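D-alanyl-D-alanine carboxypeptidase (Bdellovibrio bacteriovorus, PDB 3V39) is a predatory peptidoglycan endopeptidase of the S13 serine peptidase family, thought to cut peptide bonds in bacterial cell-wall peptidoglycan during the predator's life inside its prey. Local coordinates at residues L32-K37 and S215-A220; V39-A44 and Y279-S284; T130-A135 and I180-K185; M211-N216 and K303-G308. The protein carries 1 engineered substitution. All blocks are in the same frame, centred on the assembly; numbering follows the deposited sequence.

Interactions 1, 2 and 4 cluster round the serine site, while interaction 3 lies apart, where helix 131-146 packs on an edge strand of the mixed sheet. Centre to centre, interaction 1 is about 11 Å from interaction 4 and about 14 Å from interaction 2; interaction 3 is 27 to 33 Å from each. Helix 36-48 serves both interactions 1 and 2, and interactions 1 and 4 share Ser215 and Asn216 at the bend between helices 204-214 and 217-226. Interaction 3 is nested in the chain between the two halves of interactions 1 and 2, whose segments alternate. The region holding the serine is thus built from distant parts of the sequence, with most of the mixed-sheet part falling between them.

Interaction 1 (L32-K37 and S215-A220); sequences LASISK and SNNYIA. With TAU (2-aminoethanesulfonic acid), chain B.
Lys37 and Ser34, which fit the SxxK motif at the start of helix 36-48, face Ser215 and Asn217, which fit the SxN motif of penicillin-recognising enzymes. The Lys37 side chain runs out extended and then bends at its last torsion (chi4 67°), which swings NZ between Ser34 OG and Asn217 OD1. Lys37 NZ donates to Asn217 OD1 at 2.7 Å, meeting that oxygen nearly head-on to its C=O bond (164°), and also donates to Ser34 OG, 2.7 Å away; Ser254 O is a further partner. Nearer its backbone, Lys37 CG lies against Ala220 CB, 3.8 Å away, and CE passes Asn216 O. Asn217 is held from its other branch, since ND2 is hydrogen-bonded to Gly123 O. Ser215 comes in beside the lysine with its OG 2.9 Å from Ser34 OG, and Lys321, probably of the KTG-type motif, also bonds that Ser215 hydroxyl. Ser34 carries a covalently attached buffer fragment, consistent with its being the nucleophile. Ser34 N and Ser324 N donate hydrogen bonds to the bound group, consistent with an oxyanion hole, and Ser215 OG donates to TAU O1 at 2.7 Å; the covalent link itself, Ser34 OG to TAU S, measures 1.5 Å.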
loop_
_atom_site.group_PDB
_atom_site.type_symbol
_atom_site.label_atom_id
_atom_site.label_comp_id
_atom_site.label_asym_id
_atom_site.label_seq_id
_atom_site.Cartn_x
_atom_site.Cartn_y
_atom_site.Cartn_z
ATOM N N LEU A 32 15.859 3.850 5.360
ATOM C CA LEU A 32 14.528 3.820 5.953
ATOM C C LEU A 32 13.882 2.438 5.904
ATOM O O LEU A 32 13.005 2.122 6.692
ATOM C CB LEU A 32 13.590 4.771 5.190
ATOM C CG LEU A 32 14.065 6.236 5.285
ATOM C CD1 LEU A 32 12.966 7.047 4.555
ATOM C CD2 LEU A 32 14.237 6.777 6.741
ATOM N N ALA A 33 14.270 1.647 4.903
ATOM C CA ALA A 33 13.484 0.441 4.635
ATOM C C ALA A 33 11.997 0.784 4.473
ATOM O O ALA A 33 11.696 1.835 3.917
ATOM C CB ALA A 33 13.729 -0.639 5.776
ATOM N N SER A 34 11.069 -0.097 4.864
ATOM C CA SER A 34 9.644 0.141 4.560
ATOM C C SER A 34 9.011 1.230 5.334
ATOM O O SER A 34 7.828 1.504 5.032
ATOM C CB SER A 34 8.886 -1.135 4.825
ATOM O OG SER A 34 9.162 -2.083 3.834
ATOM N N ILE A 35 9.687 1.924 6.271
ATOM C CA ILE A 35 9.026 3.152 6.762
ATOM C C ILE A 35 8.955 4.169 5.615
ATOM O O ILE A 35 8.136 5.107 5.688
ATOM C CB ILE A 35 9.563 3.754 8.076
ATOM C CG1 ILE A 35 10.961 4.345 7.890
ATOM C CG2 ILE A 35 9.578 2.681 9.170
ATOM C CD1 ILE A 35 11.511 5.058 9.223
ATOM N N SER A 36 9.712 3.967 4.520
ATOM C CA SER A 36 9.478 4.736 3.271
ATOM C C SER A 36 8.002 4.711 2.888
ATOM O O SER A 36 7.537 5.702 2.250
ATOM C CB SER A 36 10.228 4.064 2.088
ATOM O OG SER A 36 11.622 4.185 2.315
ATOM N N LYS A 37 7.298 3.623 3.126
ATOM C CA LYS A 37 5.917 3.517 2.687
ATOM C C LYS A 37 5.035 4.556 3.397
ATOM O O LYS A 37 4.004 4.903 2.796
ATOM C CB LYS A 37 5.367 2.083 2.934
ATOM C CG LYS A 37 6.181 1.082 2.058
ATOM C CD LYS A 37 5.636 -0.332 2.307
ATOM C CE LYS A 37 6.273 -1.402 1.357
ATOM N NZ LYS A 37 7.753 -1.653 1.597
ATOM N N SER A 215 3.159 -4.384 4.594
ATOM C CA SER A 215 4.431 -3.871 4.058
ATOM C C SER A 215 4.546 -4.259 2.567
ATOM O O SER A 215 5.543 -4.872 2.124
ATOM C CB SER A 215 5.668 -4.296 4.826
ATOM O OG SER A 215 6.662 -3.267 4.635
ATOM N N ASN A 216 3.555 -3.824 1.794
ATOM C CA ASN A 216 3.407 -4.358 0.426
ATOM C C ASN A 216 4.220 -3.490 -0.562
ATOM O O ASN A 216 3.870 -2.335 -0.878
ATOM C CB ASN A 216 1.966 -4.349 0.042
ATOM C CG ASN A 216 1.740 -5.092 -1.279
ATOM O OD1 ASN A 216 2.356 -4.739 -2.283
ATOM N ND2 ASN A 216 0.783 -6.071 -1.299
ATOM N N ASN A 217 5.276 -4.093 -1.101
ATOM C CA ASN A 217 6.123 -3.351 -2.058
ATOM C C ASN A 217 5.441 -2.996 -3.354
ATOM O O ASN A 217 5.661 -1.911 -3.895
ATOM C CB ASN A 217 7.399 -4.151 -2.453
ATOM C CG ASN A 217 8.397 -4.284 -1.268
ATOM O OD1 ASN A 217 8.244 -3.632 -0.208
ATOM N ND2 ASN A 217 9.430 -5.123 -1.444
ATOM N N TYR A 218 4.611 -3.910 -3.860
ATOM C CA TYR A 218 3.932 -3.682 -5.145
ATOM C C TYR A 218 3.033 -2.443 -5.059
ATOM O O TYR A 218 3.045 -1.592 -5.972
ATOM C CB TYR A 218 3.129 -4.933 -5.525
ATOM C CG TYR A 218 2.324 -4.689 -6.788
ATOM C CD1 TYR A 218 2.873 -4.953 -8.037
ATOM C CD2 TYR A 218 0.950 -4.304 -6.714
ATOM C CE1 TYR A 218 2.113 -4.737 -9.221
ATOM C CE2 TYR A 218 0.213 -4.038 -7.885
ATOM C CZ TYR A 218 0.782 -4.316 -9.090
ATOM O OH TYR A 218 0.078 -4.087 -10.241
ATOM N N ILE A 219 2.242 -2.351 -3.994
ATOM C CA ILE A 219 1.312 -1.235 -3.893
ATOM C C ILE A 219 2.132 0.079 -3.739
ATOM O O ILE A 219 1.826 1.084 -4.434
ATOM C CB ILE A 219 0.360 -1.401 -2.697
ATOM C CG1 ILE A 219 -0.509 -2.644 -2.852
ATOM C CG2 ILE A 219 -0.521 -0.134 -2.625
ATOM C CD1 ILE A 219 -1.293 -2.958 -1.525
ATOM N N ALA A 220 3.159 0.080 -2.869
ATOM C CA ALA A 220 3.946 1.278 -2.603
ATOM C C ALA A 220 4.664 1.757 -3.873
ATOM O O ALA A 220 4.659 2.955 -4.175
ATOM C CB ALA A 220 4.940 0.978 -1.485
HETATM C C1 TAU B . 11.421 -4.412 2.005
HETATM C C2 TAU B . 10.192 -4.172 2.904
HETATM N N1 TAU B . 11.245 -5.467 0.924
HETATM S S TAU B . 9.974 -3.275 4.315
HETATM O O1 TAU B . 9.117 -4.046 5.261
HETATM O O3 TAU B . 11.331 -2.943 4.831
#

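Interaction 2 (V39-A44 and Y279-S284); sequences VTTLWA and YSLDKS
This is a buried, apolar helix-helix contact, with Leu42 and Thr41 of helix 36-48 set against Leu281 and Ser280 of helix 271-286. The two short axes pass 9.5 Å apart and run in roughly the same direction, 37° from parallel. Leu42 does most of the work. Leu42 CG stands opposite the backbone N (chi1 168°), which carries Leu42 CD1 onto the backbone of the partner helix, 3.6 Å from Leu281 CA, while Leu42 CD2 leans on Ser280 CB at 4.1 Å. Leu281 answers in kind: its CD1 lies 4.0 Å from Leu42 CA, and its CD2 lies 4.0 Å from Thr41 CG2, the methyl branch of that threonine. The polar branches are satisfied along their own helices, Thr41 OG1 by Lys37 O and Ser280 OG by Lys276 O; Asn212 ND2 also bonds Thr41. Near the end of the contact Ser284 OG is hydrogen-bonded to Asp46 OD1, back on helix 36-48. On the side of helix 271-286 turned from Leu42, Asp282 bonds Tyr343 of strand 340-351, and a disulfide from Cys271 to Cys9 ties the helix start to strand 2-12. Helix 36-48 thus packs on a helix that borders the five-stranded antiparallel sheet, as expected of the penicillin-binding transpeptidase fold.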
loop_
_atom_site.group_PDB
_atom_site.type_symbol
_atom_site.label_atom_id
_atom_site.label_comp_id
_atom_site.label_asym_id
_atom_site.label_seq_id
_atom_site.Cartn_x
_atom_site.Cartn_y
_atom_site.Cartn_z
ATOM N N VAL A 39 6.002 7.691 3.885
ATOM C CA VAL A 39 6.208 8.860 3.045
ATOM C C VAL A 39 5.343 8.770 1.771
ATOM O O VAL A 39 4.696 9.736 1.404
ATOM C CB VAL A 39 7.682 8.997 2.702
ATOM C CG1 VAL A 39 7.894 10.299 1.937
ATOM C CG2 VAL A 39 8.567 8.961 3.942
ATOM N N THR A 40 5.309 7.586 1.136
ATOM C CA THR A 40 4.473 7.383 -0.067
ATOM C C THR A 40 2.996 7.568 0.323
ATOM O O THR A 40 2.265 8.159 -0.445
ATOM C CB THR A 40 4.735 5.988 -0.608
ATOM O OG1 THR A 40 6.134 5.935 -0.875
ATOM C CG2 THR A 40 3.884 5.692 -1.878
ATOM N N THR A 41 2.636 7.156 1.558
ATOM C CA THR A 41 1.279 7.320 2.047
ATOM C C THR A 41 0.941 8.797 2.127
ATOM O O THR A 41 -0.157 9.220 1.675
ATOM C CB THR A 41 1.139 6.640 3.436
ATOM O OG1 THR A 41 1.329 5.231 3.261
ATOM C CG2 THR A 41 -0.229 6.900 4.062
ATOM N N LEU A 42 1.830 9.599 2.747
ATOM C CA LEU A 42 1.575 11.039 2.826
ATOM C C LEU A 42 1.417 11.670 1.403
ATOM O O LEU A 42 0.481 12.432 1.153
ATOM C CB LEU A 42 2.738 11.754 3.527
ATOM C CG LEU A 42 2.711 13.301 3.394
ATOM C CD1 LEU A 42 1.497 13.923 4.102
ATOM C CD2 LEU A 42 4.045 13.899 3.972
ATOM N N TRP A 43 2.313 11.303 0.486
ATOM C CA TRP A 43 2.213 11.889 -0.861
ATOM C C TRP A 43 0.852 11.505 -1.477
ATOM O O TRP A 43 0.205 12.360 -2.092
ATOM C CB TRP A 43 3.361 11.280 -1.687
ATOM C CG TRP A 43 3.560 12.002 -3.018
ATOM C CD1 TRP A 43 3.107 13.238 -3.341
ATOM C CD2 TRP A 43 4.349 11.526 -4.121
ATOM N NE1 TRP A 43 3.530 13.564 -4.607
ATOM C CE2 TRP A 43 4.300 12.533 -5.113
ATOM C CE3 TRP A 43 5.058 10.338 -4.383
ATOM C CZ2 TRP A 43 4.970 12.409 -6.360
ATOM C CZ3 TRP A 43 5.693 10.201 -5.622
ATOM C CH2 TRP A 43 5.669 11.241 -6.598
ATOM N N ALA A 44 0.480 10.236 -1.410
ATOM C CA ALA A 44 -0.779 9.810 -1.985
ATOM C C ALA A 44 -2.011 10.497 -1.311
ATOM O O ALA A 44 -2.951 10.935 -2.037
ATOM C CB ALA A 44 -0.910 8.284 -1.886
ATOM N N TYR A 279 3.646 14.190 11.241
ATOM C CA TYR A 279 2.836 15.338 11.619
ATOM C C TYR A 279 1.975 15.786 10.434
ATOM O O TYR A 279 0.763 16.030 10.560
ATOM C CB TYR A 279 3.743 16.498 12.034
ATOM C CG TYR A 279 2.958 17.806 12.296
ATOM C CD1 TYR A 279 2.493 18.170 13.558
ATOM C CD2 TYR A 279 2.712 18.635 11.219
ATOM C CE1 TYR A 279 1.765 19.446 13.662
ATOM C CE2 TYR A 279 2.003 19.813 11.317
ATOM C CZ TYR A 279 1.545 20.166 12.509
ATOM O OH TYR A 279 0.841 21.358 12.633
ATOM N N SER A 280 2.590 15.811 9.244
ATOM C CA SER A 280 1.863 16.291 8.052
ATOM C C SER A 280 0.788 15.278 7.637
ATOM O O SER A 280 -0.285 15.632 7.237
ATOM C CB SER A 280 2.846 16.490 6.885
ATOM O OG SER A 280 3.677 17.642 7.199
ATOM N N LEU A 281 1.096 13.981 7.723
ATOM C CA LEU A 281 0.114 12.984 7.323
ATOM C C LEU A 281 -1.076 13.055 8.333
ATOM O O LEU A 281 -2.259 12.957 7.924
ATOM C CB LEU A 281 0.772 11.600 7.415
ATOM C CG LEU A 281 -0.159 10.399 7.191
ATOM C CD1 LEU A 281 -0.940 10.485 5.822
ATOM C CD2 LEU A 281 0.688 9.097 7.251
ATOM N N ASP A 282 -0.788 13.136 9.669
ATOM C CA ASP A 282 -1.867 13.251 10.664
ATOM C C ASP A 282 -2.720 14.497 10.373
ATOM O O ASP A 282 -3.947 14.405 10.406
ATOM C CB ASP A 282 -1.219 13.282 12.091
ATOM C CG ASP A 282 -2.170 12.816 13.195
ATOM O OD1 ASP A 282 -3.206 12.212 12.901
ATOM O OD2 ASP A 282 -1.790 12.932 14.375
ATOM N N LYS A 283 -2.069 15.600 10.009
ATOM C CA LYS A 283 -2.821 16.843 9.732
ATOM C C LYS A 283 -3.740 16.637 8.448
ATOM O O LYS A 283 -4.932 17.028 8.484
ATOM C CB LYS A 283 -1.803 17.984 9.491
ATOM C CG LYS A 283 -2.497 19.280 9.075
ATOM C CD LYS A 283 -1.445 20.397 8.962
ATOM C CE LYS A 283 -2.151 21.642 8.445
ATOM N NZ LYS A 283 -1.143 22.772 8.353
ATOM N N SER A 284 -3.210 16.004 7.396
ATOM C CA SER A 284 -3.978 15.843 6.165
ATOM C C SER A 284 -5.127 14.886 6.404
ATOM O O SER A 284 -6.252 15.113 5.931
ATOM C CB SER A 284 -3.072 15.300 5.051
ATOM O OG SER A 284 -2.118 16.326 4.708
#

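Interaction 3 (T130-A135 and I180-K185); sequences TVEQQA and ISFVKK
Ala135 sets its CB over one face of the Phe182 ring, 3.5 Å from the ring centroid and only 18° off the ring normal, a CH-pi contact. The methyl leans toward the CG end, Ala135 CB reaching Phe182 CG at 3.3 Å. At the far end of the same ring Val131 meets the edge: its CG2 is 3.8 Å from Phe182 CZ and near the ring plane, the two side chains crossing at about a right angle. Phe182 gets there by throwing its ring away from its own backbone N (chi1 174°), toward the helix.

Outside this apolar group lies a surface salt bridge. Lys184 extends fully past Val131, CE 3.9 Å from Val131 CG2, and brings NZ to within 3.2 Å of Glu132 OE2, a weak hydrogen bond. Glu132 reaches it by folding at chi2 (84°), which turns its carboxylate toward the lysine.

The next shell holds both segments. Thr130 is the N-cap of helix 131-146, its OG1 accepting from Gln133 N at 3.1 Å, and Gln134 NE2 reaches Glu107 O. Ile180 O takes a bond from Arg139, farther along that helix. Ser181 and Val183 pair through their backbones with Leu103 and Phe105.

Segment 131-135 runs nearly antiparallel to 180-182, the end of strand 176-182, which is an outermost strand of the six-stranded mixed sheet and runs parallel beside strand 99-105; helices 131-146 and 152-164 lie in the connection between these two strands, a beta-alpha-beta crossover.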
loop_
_atom_site.group_PDB
_atom_site.type_symbol
_atom_site.label_atom_id
_atom_site.label_comp_id
_atom_site.label_asym_id
_atom_site.label_seq_id
_atom_site.Cartn_x
_atom_site.Cartn_y
_atom_site.Cartn_z
ATOM N N THR A 130 8.413 -0.298 -21.548
ATOM C CA THR A 130 7.456 0.197 -22.516
ATOM C C THR A 130 6.090 -0.401 -22.129
ATOM O O THR A 130 5.998 -1.474 -21.439
ATOM C CB THR A 130 7.734 -0.276 -23.969
ATOM O OG1 THR A 130 7.709 -1.729 -24.028
ATOM C CG2 THR A 130 9.064 0.261 -24.482
ATOM N N VAL A 131 5.021 0.254 -22.587
ATOM C CA VAL A 131 3.705 -0.286 -22.351
ATOM C C VAL A 131 3.474 -1.621 -23.065
ATOM O O VAL A 131 2.652 -2.446 -22.586
ATOM C CB VAL A 131 2.563 0.723 -22.733
ATOM C CG1 VAL A 131 2.682 1.992 -21.842
ATOM C CG2 VAL A 131 2.586 1.066 -24.148
ATOM N N GLU A 132 4.159 -1.832 -24.188
ATOM C CA GLU A 132 3.943 -3.087 -24.895
ATOM C C GLU A 132 4.488 -4.252 -24.049
ATOM O O GLU A 132 3.876 -5.359 -24.022
ATOM C CB GLU A 132 4.563 -3.068 -26.298
ATOM C CG GLU A 132 3.880 -2.129 -27.300
ATOM C CD GLU A 132 4.330 -0.692 -27.224
ATOM O OE1 GLU A 132 5.213 -0.322 -26.406
ATOM O OE2 GLU A 132 3.788 0.098 -28.030
ATOM N N GLN A 133 5.663 -4.053 -23.449
ATOM C CA GLN A 133 6.204 -5.095 -22.572
ATOM C C GLN A 133 5.255 -5.320 -21.370
ATOM O O GLN A 133 4.896 -6.466 -21.027
ATOM C CB GLN A 133 7.564 -4.573 -22.051
ATOM C CG GLN A 133 8.111 -5.356 -20.917
ATOM C CD GLN A 133 9.351 -4.676 -20.347
ATOM O OE1 GLN A 133 9.690 -3.530 -20.718
ATOM N NE2 GLN A 133 9.978 -5.309 -19.368
ATOM N N GLN A 134 4.806 -4.250 -20.695
ATOM C CA GLN A 134 3.814 -4.435 -19.635
ATOM C C GLN A 134 2.592 -5.223 -20.109
ATOM O O GLN A 134 2.119 -6.116 -19.401
ATOM C CB GLN A 134 3.347 -3.047 -19.200
ATOM C CG GLN A 134 2.218 -3.009 -18.180
ATOM C CD GLN A 134 1.821 -1.578 -17.937
ATOM O OE1 GLN A 134 2.597 -0.796 -17.442
ATOM N NE2 GLN A 134 0.585 -1.226 -18.340
ATOM N N ALA A 135 2.110 -4.865 -21.298
ATOM C CA ALA A 135 0.860 -5.475 -21.748
ATOM C C ALA A 135 1.009 -6.873 -22.164
ATOM O O ALA A 135 0.054 -7.629 -22.054
ATOM C CB ALA A 135 0.280 -4.636 -22.941
ATOM N N ILE A 180 -7.808 -12.246 -26.253
ATOM C CA ILE A 180 -7.344 -11.204 -25.308
ATOM C C ILE A 180 -6.267 -10.435 -26.010
ATOM O O ILE A 180 -5.329 -11.037 -26.534
ATOM C CB ILE A 180 -6.815 -11.814 -24.012
ATOM C CG1 ILE A 180 -7.944 -12.551 -23.282
ATOM C CG2 ILE A 180 -6.361 -10.683 -23.096
ATOM C CD1 ILE A 180 -7.510 -13.394 -22.068
ATOM N N SER A 181 -6.379 -9.111 -26.060
ATOM C CA SER A 181 -5.286 -8.307 -26.675
ATOM C C SER A 181 -5.179 -6.917 -26.076
ATOM O O SER A 181 -6.133 -6.402 -25.499
ATOM C CB SER A 181 -5.407 -8.189 -28.183
ATOM O OG SER A 181 -6.613 -7.611 -28.531
ATOM N N PHE A 182 -4.016 -6.319 -26.237
ATOM C CA PHE A 182 -3.749 -4.970 -25.794
ATOM C C PHE A 182 -4.221 -3.979 -26.851
ATOM O O PHE A 182 -3.924 -4.133 -28.060
ATOM C CB PHE A 182 -2.208 -4.817 -25.659
ATOM C CG PHE A 182 -1.715 -3.450 -25.335
ATOM C CD1 PHE A 182 -2.246 -2.719 -24.307
ATOM C CD2 PHE A 182 -0.615 -2.930 -26.024
ATOM C CE1 PHE A 182 -1.747 -1.482 -23.951
ATOM C CE2 PHE A 182 -0.082 -1.707 -25.653
ATOM C CZ PHE A 182 -0.614 -0.977 -24.646
ATOM N N VAL A 183 -4.973 -2.973 -26.388
ATOM C CA VAL A 183 -5.348 -1.832 -27.259
ATOM C C VAL A 183 -5.039 -0.564 -26.469
ATOM O O VAL A 183 -5.666 -0.282 -25.412
ATOM C CB VAL A 183 -6.836 -1.871 -27.592
ATOM C CG1 VAL A 183 -7.214 -0.627 -28.348
ATOM C CG2 VAL A 183 -7.146 -3.148 -28.431
ATOM N N LYS A 184 -4.068 0.238 -26.953
ATOM C CA LYS A 184 -3.749 1.484 -26.251
ATOM C C LYS A 184 -4.926 2.420 -26.228
ATOM O O LYS A 184 -5.764 2.417 -27.132
ATOM C CB LYS A 184 -2.614 2.240 -26.967
ATOM C CG LYS A 184 -1.315 1.543 -27.011
ATOM C CD LYS A 184 -0.249 2.501 -27.618
ATOM C CE LYS A 184 1.133 1.878 -27.627
ATOM N NZ LYS A 184 2.123 2.760 -28.330
ATOM N N LYS A 185 -4.947 3.278 -25.233
ATOM C CA LYS A 185 -6.021 4.205 -25.067
ATOM C C LYS A 185 -6.196 5.045 -26.351
ATOM O O LYS A 185 -7.318 5.286 -26.754
ATOM C CB LYS A 185 -5.719 5.102 -23.859
ATOM C CG LYS A 185 -6.772 6.154 -23.603
ATOM C CD LYS A 185 -6.450 6.902 -22.260
ATOM C CE LYS A 185 -7.448 8.052 -22.051
ATOM N NZ LYS A 185 -7.269 8.776 -20.730
#

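Interaction 4 (M211-N216 and K303-G308); sequences MNNQSN and KASTVG. With TAU (2-aminoethanesulfonic acid), chain B.
Asn213, at the end of helix 204-214, lies along the backbone of Ala304 and Ser305. Asn213 CB starts 3.4 Å from Ala304 O. The next atom, Asn213 CG, passes Ser305 CB at 3.8 Å, and Asn213 OD1 follows the same methylene at 3.6 Å. The other branch, Asn213 ND2, points to a water, 3.0 Å from it, which in turn donates to Ala304 O, so the amide reaches the loop by way of solvent. The backbone of this residue makes the direct link: Thr306 N donates to Asn213 O at 3.0 Å in a bent bond (142°), and Ser305 CA approaches Asn213 O at 3.1 Å as a CA-H...O contact. A second water joins Asn212 O to Thr306 OG1, whose hydroxyl also bonds Thr322, next to Lys321. The loop keeps its own shape: Ser305 OG accepts from Val307 N in an ST turn and bonds Asp302 O as well, while residue Ser305 begins a type I beta turn ending at Gly308. Beyond Gln214 the chain leaves the helix at Ser215, toward the modified serine. Carbonyls at a helix C-terminus lack the usual next-turn partners; here Thr306 N serves Asn213 O and a water donates to Asn212 O, beside the active-site bend.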
loop_
_atom_site.group_PDB
_atom_site.type_symbol
_atom_site.label_atom_id
_atom_site.label_comp_id
_atom_site.label_asym_id
_atom_site.label_seq_id
_atom_site.Cartn_x
_atom_site.Cartn_y
_atom_site.Cartn_z
ATOM N N MET A 211 -1.595 -1.866 2.361
ATOM C CA MET A 211 -0.146 -1.738 2.101
ATOM C C MET A 211 0.650 -1.689 3.425
ATOM O O MET A 211 1.712 -2.296 3.528
ATOM C CB MET A 211 0.094 -0.471 1.251
ATOM C CG MET A 211 1.597 -0.116 1.094
ATOM S SD MET A 211 1.791 1.419 0.187
ATOM C CE MET A 211 1.531 2.654 1.492
ATOM N N ASN A 212 0.217 -0.849 4.361
ATOM C CA ASN A 212 1.013 -0.591 5.573
ATOM C C ASN A 212 0.766 -1.695 6.594
ATOM O O ASN A 212 1.542 -1.793 7.562
ATOM C CB ASN A 212 0.693 0.818 6.126
ATOM C CG ASN A 212 1.315 1.871 5.261
ATOM O OD1 ASN A 212 2.385 1.688 4.666
ATOM N ND2 ASN A 212 0.580 3.000 5.151
ATOM N N ASN A 213 -0.267 -2.545 6.385
ATOM C CA ASN A 213 -0.364 -3.686 7.267
ATOM C C ASN A 213 0.618 -4.739 6.819
ATOM O O ASN A 213 1.291 -5.348 7.679
ATOM C CB ASN A 213 -1.771 -4.326 7.153
ATOM C CG ASN A 213 -2.814 -3.712 8.095
ATOM O OD1 ASN A 213 -2.522 -2.867 8.988
ATOM N ND2 ASN A 213 -4.082 -4.122 7.871
ATOM N N GLN A 214 0.659 -4.991 5.526
ATOM C CA GLN A 214 1.468 -6.076 4.988
ATOM C C GLN A 214 2.911 -5.700 4.748
ATOM O O GLN A 214 3.816 -6.579 4.646
ATOM C CB GLN A 214 1.007 -6.483 3.560
ATOM C CG GLN A 214 -0.398 -7.030 3.459
ATOM C CD GLN A 214 -0.578 -7.547 2.086
ATOM O OE1 GLN A 214 -0.566 -6.778 1.124
ATOM N NE2 GLN A 214 -0.867 -8.814 1.990
ATOM N N SER A 215 3.159 -4.384 4.594
ATOM C CA SER A 215 4.431 -3.871 4.058
ATOM C C SER A 215 4.546 -4.259 2.567
ATOM O O SER A 215 5.543 -4.872 2.124
ATOM C CB SER A 215 5.668 -4.296 4.826
ATOM O OG SER A 215 6.662 -3.267 4.635
ATOM N N ASN A 216 3.555 -3.824 1.794
ATOM C CA ASN A 216 3.407 -4.358 0.426
ATOM C C ASN A 216 4.220 -3.490 -0.562
ATOM O O ASN A 216 3.870 -2.335 -0.878
ATOM C CB ASN A 216 1.966 -4.349 0.042
ATOM C CG ASN A 216 1.740 -5.092 -1.279
ATOM O OD1 ASN A 216 2.356 -4.739 -2.283
ATOM N ND2 ASN A 216 0.783 -6.071 -1.299
ATOM N N LYS A 303 -4.309 -7.734 13.634
ATOM C CA LYS A 303 -3.659 -9.042 13.666
ATOM C C LYS A 303 -3.096 -9.436 12.305
ATOM O O LYS A 303 -2.070 -10.074 12.274
ATOM C CB LYS A 303 -4.681 -10.106 14.087
ATOM C CG LYS A 303 -5.371 -9.749 15.380
ATOM C CD LYS A 303 -6.345 -10.904 15.802
ATOM C CE LYS A 303 -7.219 -10.544 17.019
ATOM N NZ LYS A 303 -8.391 -9.699 16.593
ATOM N N ALA A 304 -3.655 -8.907 11.204
ATOM C CA ALA A 304 -3.101 -9.218 9.894
ATOM C C ALA A 304 -2.153 -8.093 9.472
ATOM O O ALA A 304 -2.360 -7.425 8.356
ATOM C CB ALA A 304 -4.238 -9.389 8.873
ATOM N N SER A 305 -1.161 -7.847 10.361
ATOM C CA SER A 305 -0.151 -6.838 10.050
ATOM C C SER A 305 1.178 -7.206 10.687
ATOM O O SER A 305 1.261 -8.073 11.605
ATOM C CB SER A 305 -0.590 -5.431 10.598
ATOM O OG SER A 305 -0.349 -5.358 12.027
ATOM N N THR A 306 2.217 -6.476 10.313
ATOM C CA THR A 306 3.521 -6.741 10.883
ATOM C C THR A 306 3.650 -6.280 12.335
ATOM O O THR A 306 4.689 -6.594 12.955
ATOM C CB THR A 306 4.629 -6.074 10.080
ATOM O OG1 THR A 306 4.439 -4.647 10.092
ATOM C CG2 THR A 306 4.525 -6.523 8.603
ATOM N N VAL A 307 2.660 -5.613 12.899
ATOM C CA VAL A 307 2.717 -5.327 14.343
ATOM C C VAL A 307 1.588 -6.026 15.115
ATOM O O VAL A 307 1.362 -5.715 16.293
ATOM C CB VAL A 307 2.684 -3.783 14.645
ATOM C CG1 VAL A 307 3.962 -3.112 14.076
ATOM C CG2 VAL A 307 1.433 -3.103 14.005
ATOM N N GLY A 308 0.953 -7.020 14.500
ATOM C CA GLY A 308 -0.079 -7.757 15.237
ATOM C C GLY A 308 0.543 -8.507 16.410
ATOM O O GLY A 308 -0.130 -8.682 17.403
HETATM C C1 TAU B . 11.421 -4.412 2.005
HETATM C C2 TAU B . 10.192 -4.172 2.904
HETATM N N1 TAU B . 11.245 -5.467 0.924
HETATM S S TAU B . 9.974 -3.275 4.315
HETATM O O1 TAU B . 9.117 -4.046 5.261
HETATM O O3 TAU B . 11.331 -2.943 4.831
HETATM O O HOH W 1 3.813 -3.188 7.794
HETATM O O HOH W 2 -4.235 -6.625 6.254
#